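Local coordinates for beta-galactosidase (Bacillus circulans subsp. alkalophilus, PDB 3TTY) that hydrolyses beta-galactosides, releasing terminal non-reducing beta-D-galactose, as a TIM-barrel glycoside hydrolase that binds galactose in its active site, at the zinc ion site and the interface of chains A and B. Residues are numbered along the deposited sequence; one frame, centred on the assembly and turned at random. Chains: chain A/B, Beta-galactosidase.

Contact 1: the zinc ion site. Residues chain A 99, 115-117, 155-157, 159-160, 225. With ZN (zinc ion), chain C.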
loop_
_atom_site.group_PDB
_atom_site.type_symbol
_atom_site.label_atom_id
_atom_site.label_comp_id
_atom_site.label_asym_id
_atom_site.label_seq_id
_atom_site.Cartn_x
_atom_site.Cartn_y
_atom_site.Cartn_z
ATOM N N VAL A 99 -3.597 -16.029 16.362
ATOM C CA VAL A 99 -4.447 -14.930 15.965
ATOM C C VAL A 99 -3.505 -13.808 15.525
ATOM O O VAL A 99 -2.525 -13.487 16.218
ATOM C CB VAL A 99 -5.368 -14.512 17.113
ATOM C CG1 VAL A 99 -5.952 -13.125 16.878
ATOM C CG2 VAL A 99 -6.472 -15.534 17.253
ATOM N N CYS A 115 0.905 -21.195 18.260
ATOM C CA CYS A 115 0.827 -20.265 19.379
ATOM C C CYS A 115 1.780 -20.745 20.468
ATOM O O CYS A 115 1.673 -21.879 20.930
ATOM C CB CYS A 115 -0.600 -20.146 19.920
ATOM S SG CYS A 115 -0.654 -19.453 21.589
ATOM N N PRO A 116 2.725 -19.884 20.874
ATOM C CA PRO A 116 3.754 -20.284 21.838
ATOM C C PRO A 116 3.169 -20.439 23.240
ATOM O O PRO A 116 3.825 -20.963 24.127
ATOM C CB PRO A 116 4.738 -19.116 21.798
ATOM C CG PRO A 116 3.892 -17.950 21.454
ATOM C CD PRO A 116 2.829 -18.459 20.516
ATOM N N ASN A 117 1.938 -19.989 23.434
ATOM C CA ASN A 117 1.279 -20.156 24.716
ATOM C C ASN A 117 0.187 -21.209 24.660
ATOM O O ASN A 117 -0.723 -21.211 25.481
ATOM C CB ASN A 117 0.735 -18.821 25.224
ATOM C CG ASN A 117 1.818 -17.969 25.843
ATOM O OD1 ASN A 117 2.497 -18.405 26.775
ATOM N ND2 ASN A 117 2.023 -16.769 25.303
ATOM N N CYS A 155 1.820 -13.607 18.250
ATOM C CA CYS A 155 0.457 -14.087 18.355
ATOM C C CYS A 155 -0.316 -13.151 19.283
ATOM O O CYS A 155 0.250 -12.598 20.228
ATOM C CB CYS A 155 0.434 -15.504 18.909
ATOM S SG CYS A 155 -1.239 -16.197 19.073
ATOM N N TYR A 156 -1.608 -12.983 19.005
ATOM C CA TYR A 156 -2.464 -12.077 19.759
ATOM C C TYR A 156 -3.735 -12.772 20.206
ATOM O O TYR A 156 -4.749 -12.115 20.416
ATOM C CB TYR A 156 -2.805 -10.852 18.910
ATOM C CG TYR A 156 -1.573 -10.116 18.417
ATOM C CD1 TYR A 156 -0.985 -9.109 19.185
ATOM C CD2 TYR A 156 -0.986 -10.437 17.190
ATOM C CE1 TYR A 156 0.132 -8.433 18.744
ATOM C CE2 TYR A 156 0.138 -9.764 16.734
ATOM C CZ TYR A 156 0.691 -8.766 17.518
ATOM O OH TYR A 156 1.802 -8.104 17.089
ATOM N N CYS A 157 -3.679 -14.097 20.360
ATOM C CA CYS A 157 -4.868 -14.873 20.735
ATOM C C CYS A 157 -5.240 -14.683 22.217
ATOM O O CYS A 157 -4.531 -14.032 22.982
ATOM C CB CYS A 157 -4.679 -16.372 20.422
ATOM S SG CYS A 157 -3.684 -17.303 21.659
ATOM N N ASN A 159 -5.131 -16.856 24.706
ATOM C CA ASN A 159 -4.153 -17.443 25.606
ATOM C C ASN A 159 -2.923 -16.564 25.792
ATOM O O ASN A 159 -2.408 -16.427 26.908
ATOM C CB ASN A 159 -3.795 -18.865 25.157
ATOM C CG ASN A 159 -4.948 -19.834 25.372
ATOM O OD1 ASN A 159 -5.788 -19.617 26.250
ATOM N ND2 ASN A 159 -5.011 -20.884 24.572
ATOM N N CYS A 160 -2.456 -15.958 24.704
ATOM C CA CYS A 160 -1.345 -15.032 24.807
ATOM C C CYS A 160 -1.782 -13.830 25.618
ATOM O O CYS A 160 -1.028 -13.332 26.440
ATOM C CB CYS A 160 -0.831 -14.610 23.430
ATOM S SG CYS A 160 0.196 -15.875 22.647
ATOM N N GLN A 225 6.208 -11.883 23.969
ATOM C CA GLN A 225 6.179 -12.803 22.833
ATOM C C GLN A 225 7.536 -13.480 22.634
ATOM O O GLN A 225 7.623 -14.691 22.454
ATOM C CB GLN A 225 5.750 -12.058 21.567
ATOM C CG GLN A 225 4.239 -11.794 21.504
ATOM C CD GLN A 225 3.450 -13.080 21.420
ATOM O OE1 GLN A 225 3.497 -13.779 20.409
ATOM N NE2 GLN A 225 2.734 -13.414 22.487
HETATM ZN ZN ZN C . -1.206 -17.090 21.277
#

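Contact 2: the interface of chains A and B. Residues chain A 415-419, 517-521; chain B 314, 317-320.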
loop_
_atom_site.group_PDB
_atom_site.type_symbol
_atom_site.label_atom_id
_atom_site.label_comp_id
_atom_site.label_asym_id
_atom_site.label_seq_id
_atom_site.Cartn_x
_atom_site.Cartn_y
_atom_site.Cartn_z
ATOM N N SER A 415 6.809 7.421 18.408
ATOM C CA SER A 415 6.123 8.389 17.563
ATOM C C SER A 415 6.975 9.651 17.408
ATOM O O SER A 415 6.949 10.539 18.266
ATOM C CB SER A 415 4.746 8.731 18.139
ATOM O OG SER A 415 4.176 9.846 17.464
ATOM N N GLY A 416 7.725 9.724 16.308
ATOM C CA GLY A 416 8.722 10.765 16.113
ATOM C C GLY A 416 10.044 10.275 16.674
ATOM O O GLY A 416 10.081 9.221 17.319
ATOM N N PRO A 417 11.133 11.037 16.465
ATOM C CA PRO A 417 11.178 12.353 15.810
ATOM C C PRO A 417 11.277 12.327 14.280
ATOM O O PRO A 417 11.126 13.388 13.666
ATOM C CB PRO A 417 12.435 12.991 16.406
ATOM C CG PRO A 417 13.329 11.830 16.678
ATOM C CD PRO A 417 12.438 10.666 17.044
ATOM N N SER A 418 11.510 11.164 13.674
ATOM C CA SER A 418 11.570 11.069 12.211
ATOM C C SER A 418 11.391 9.654 11.671
ATOM O O SER A 418 12.079 8.732 12.096
ATOM C CB SER A 418 12.909 11.586 11.690
ATOM O OG SER A 418 13.100 11.164 10.348
ATOM N N ILE A 419 10.507 9.489 10.695
ATOM C CA ILE A 419 10.406 8.203 10.018
ATOM C C ILE A 419 11.624 7.907 9.140
ATOM O O ILE A 419 11.739 6.821 8.586
ATOM C CB ILE A 419 9.106 8.076 9.210
ATOM C CG1 ILE A 419 9.026 9.166 8.145
ATOM C CG2 ILE A 419 7.905 8.150 10.145
ATOM C CD1 ILE A 419 7.892 8.955 7.141
ATOM N N ILE A 517 16.076 18.474 19.413
ATOM C CA ILE A 517 16.502 17.749 18.231
ATOM C C ILE A 517 15.655 18.135 17.014
ATOM O O ILE A 517 14.430 18.267 17.109
ATOM C CB ILE A 517 16.509 16.214 18.469
ATOM C CG1 ILE A 517 17.423 15.517 17.451
ATOM C CG2 ILE A 517 15.081 15.652 18.462
ATOM C CD1 ILE A 517 17.664 14.036 17.739
ATOM N N ASP A 518 16.323 18.333 15.882
ATOM C CA ASP A 518 15.670 18.762 14.652
ATOM C C ASP A 518 15.631 17.657 13.583
ATOM O O ASP A 518 16.665 17.112 13.197
ATOM C CB ASP A 518 16.385 19.988 14.100
ATOM C CG ASP A 518 15.689 20.565 12.891
ATOM O OD1 ASP A 518 14.439 20.557 12.877
ATOM O OD2 ASP A 518 16.393 21.008 11.958
ATOM N N ALA A 519 14.430 17.331 13.110
ATOM C CA ALA A 519 14.267 16.351 12.041
ATOM C C ALA A 519 14.324 17.025 10.664
ATOM O O ALA A 519 13.560 17.946 10.383
ATOM C CB ALA A 519 12.958 15.597 12.208
ATOM N N LEU A 520 15.239 16.576 9.811
ATOM C CA LEU A 520 15.330 17.123 8.457
ATOM C C LEU A 520 14.329 16.457 7.510
ATOM O O LEU A 520 14.161 15.231 7.520
ATOM C CB LEU A 520 16.755 16.979 7.904
ATOM C CG LEU A 520 17.852 17.630 8.759
ATOM C CD1 LEU A 520 19.178 17.630 8.017
ATOM C CD2 LEU A 520 17.457 19.046 9.190
ATOM N N LEU A 521 13.664 17.265 6.692
ATOM C CA LEU A 521 12.811 16.723 5.646
ATOM C C LEU A 521 13.701 16.010 4.626
ATOM O O LEU A 521 14.884 16.329 4.514
ATOM C CB LEU A 521 11.993 17.839 4.993
ATOM C CG LEU A 521 10.599 18.108 5.576
ATOM C CD1 LEU A 521 10.641 18.274 7.091
ATOM C CD2 LEU A 521 9.958 19.328 4.921
ATOM N N ASN B 314 5.004 15.493 17.458
ATOM C CA ASN B 314 5.384 14.103 17.271
ATOM C C ASN B 314 4.713 13.429 16.052
ATOM O O ASN B 314 5.319 12.598 15.406
ATOM C CB ASN B 314 5.066 13.309 18.541
ATOM C CG ASN B 314 3.573 13.202 18.793
ATOM O OD1 ASN B 314 2.929 14.179 19.155
ATOM N ND2 ASN B 314 3.017 12.019 18.588
ATOM N N PRO B 317 5.533 13.233 10.076
ATOM C CA PRO B 317 6.509 12.206 9.673
ATOM C C PRO B 317 7.940 12.651 9.984
ATOM O O PRO B 317 8.798 11.834 10.333
ATOM C CB PRO B 317 6.288 12.075 8.161
ATOM C CG PRO B 317 4.862 12.544 7.945
ATOM C CD PRO B 317 4.621 13.615 8.981
ATOM N N TYR B 318 8.181 13.947 9.878
ATOM C CA TYR B 318 9.475 14.513 10.215
ATOM C C TYR B 318 9.276 15.620 11.249
ATOM O O TYR B 318 8.819 16.707 10.904
ATOM C CB TYR B 318 10.140 15.055 8.944
ATOM C CG TYR B 318 10.193 14.020 7.843
ATOM C CD1 TYR B 318 11.168 13.031 7.845
ATOM C CD2 TYR B 318 9.243 14.002 6.829
ATOM C CE1 TYR B 318 11.210 12.056 6.852
ATOM C CE2 TYR B 318 9.274 13.036 5.836
ATOM C CZ TYR B 318 10.261 12.063 5.854
ATOM O OH TYR B 318 10.306 11.099 4.869
ATOM N N ASN B 319 9.584 15.328 12.514
ATOM C CA ASN B 319 9.403 16.291 13.610
ATOM C C ASN B 319 10.311 17.499 13.430
ATOM O O ASN B 319 11.330 17.633 14.112
ATOM C CB ASN B 319 9.666 15.658 14.985
ATOM C CG ASN B 319 8.564 14.697 15.428
ATOM O OD1 ASN B 319 8.396 14.449 16.631
ATOM N ND2 ASN B 319 7.804 14.156 14.465
ATOM N N SER B 320 9.930 18.373 12.508
ATOM C CA SER B 320 10.684 19.570 12.195
ATOM C C SER B 320 10.497 20.629 13.275
ATOM O O SER B 320 9.374 20.903 13.683
ATOM C CB SER B 320 10.195 20.128 10.859
ATOM O OG SER B 320 11.273 20.273 9.958
HETATM O O HOH W 1 12.546 16.496 16.450
HETATM O O HOH W 2 14.333 20.441 9.532
#

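Contact 1: the zinc ion site
Four cysteine sulfurs, presumably as thiolates, hold the zinc ion in a near-tetrahedral Cys4 site, probably structural, with A:Cys157 and A:Cys160 forming a CxxC motif across the start of helix 158-172. Three stretches of chain close round the metal: the loop at A:Cys115, the loop A:Cys155 to A:Cys157, and the first turn of that helix. Sulfur suits zinc here because it is soft and can also accept N-H groups. A:Cys115 and A:Cys155 both reach the ion with SG anti to the backbone N (chi1 161° and -180°), whereas A:Cys157 uses the crowded position between N and the carbonyl carbon (80°). A:Cys160 turns its SG beside its own N and bonds zinc at 2.3 Å.

Backbone amides fix the sulfurs. SG of A:Cys155 accepts the N-H of A:Val99, N to SG 3.6 Å. The same SG of A:Cys155 accepts the N-H of A:Cys157, with N at 3.5 Å. SG of A:Cys157 accepts the N-H of A:Cys160, which ties the helix start to the preceding loop. SG of A:Cys160 is gripped by two side-chain amides, with SG lying near the plane of each: ND2 of A:Asn117 at 3.3 Å, almost straight, and NE2 of A:Gln225 at 3.5 Å. The other end of the A:Gln225 amide, OE1, takes N of A:Cys155 at 2.7 Å from above the carbonyl plane, so helix 215-243 braces two ligand segments. Such N-H donors would spread the thiolate charge.

Contact 2: the interface of chains A and B
Two loops of neighbouring subunits of the beta-galactosidase trimer run antiparallel here, A:Ser418 pairing with B:Tyr318 in a short beta bridge. The chain B loop carries the largest buried surfaces of the patch, at B:Asn319 and B:Tyr318, and A:Ile419 answers from the other side.

B:Asn319 is bound chiefly through its backbone. Its N gives a hydrogen bond to O of A:Pro417 at 2.7 Å, entering above the carbonyl plane, and its O accepts N of A:Ala519 at 3.3 Å, at the end of strand 512-519. A water also joins this O to O of A:Ile517. The side chain, with CG beside the backbone N (chi1 -73°), lays its flat amide against the CA atoms of A:Gly416 and A:Pro417, CG lying 3.5 Å from CA of A:Pro417. Asparagine suits the place because ND2 of B:Asn319 also turns back to O of B:Asn314 at 3.1 Å, holding the loop in shape and fixing the amide's rotation. A:Pro417 follows a cis peptide bond, which bends the chain at this point.

The B:Tyr318 side chain (chi1 -53°) crosses that of A:Ile419 at about a right angle, CG1 of A:Ile419 meeting ring atom CE1 of B:Tyr318 at 3.8 Å. The crowded chi1 of A:Ile419 (60°) directs CG1 to the ring and CD1 to CB of B:Pro317, alongside it. A branched isoleucine can thus touch both neighbours with different atoms, while the broad tyrosine ring offers it carbon surface. N of A:Ile419 bonds O of B:Pro317 nearly along the C=O axis. On the other flank, CD1 of A:Leu521 packs obliquely against CB of B:Tyr318.

Polar side chains secure both ends. ND2 of B:Asn314 donates within its amide plane to the hydroxyl OG of A:Ser415 at 2.7 Å. OG of B:Ser320 donates to O of A:Ala519 at 3.3 Å, and a water links both atoms to the carboxylate of A:Asp518.

About 34 Å separates the centres of contact 1 and contact 2, and they have no residue in common. Contact 1 lies wholly within one subunit, in the catalytic beta-galactosidase region. Contact 2 brings the trimerisation region of chain A against a chain B segment from the catalytic region; that segment includes positions close in sequence to the galactose-pocket residues B:Gln313 and B:Trp315. Contact 1 therefore appears to stabilise the fold of each subunit, while contact 2 joins subunits of the trimer and may also steady a loop beside the neighbouring active site.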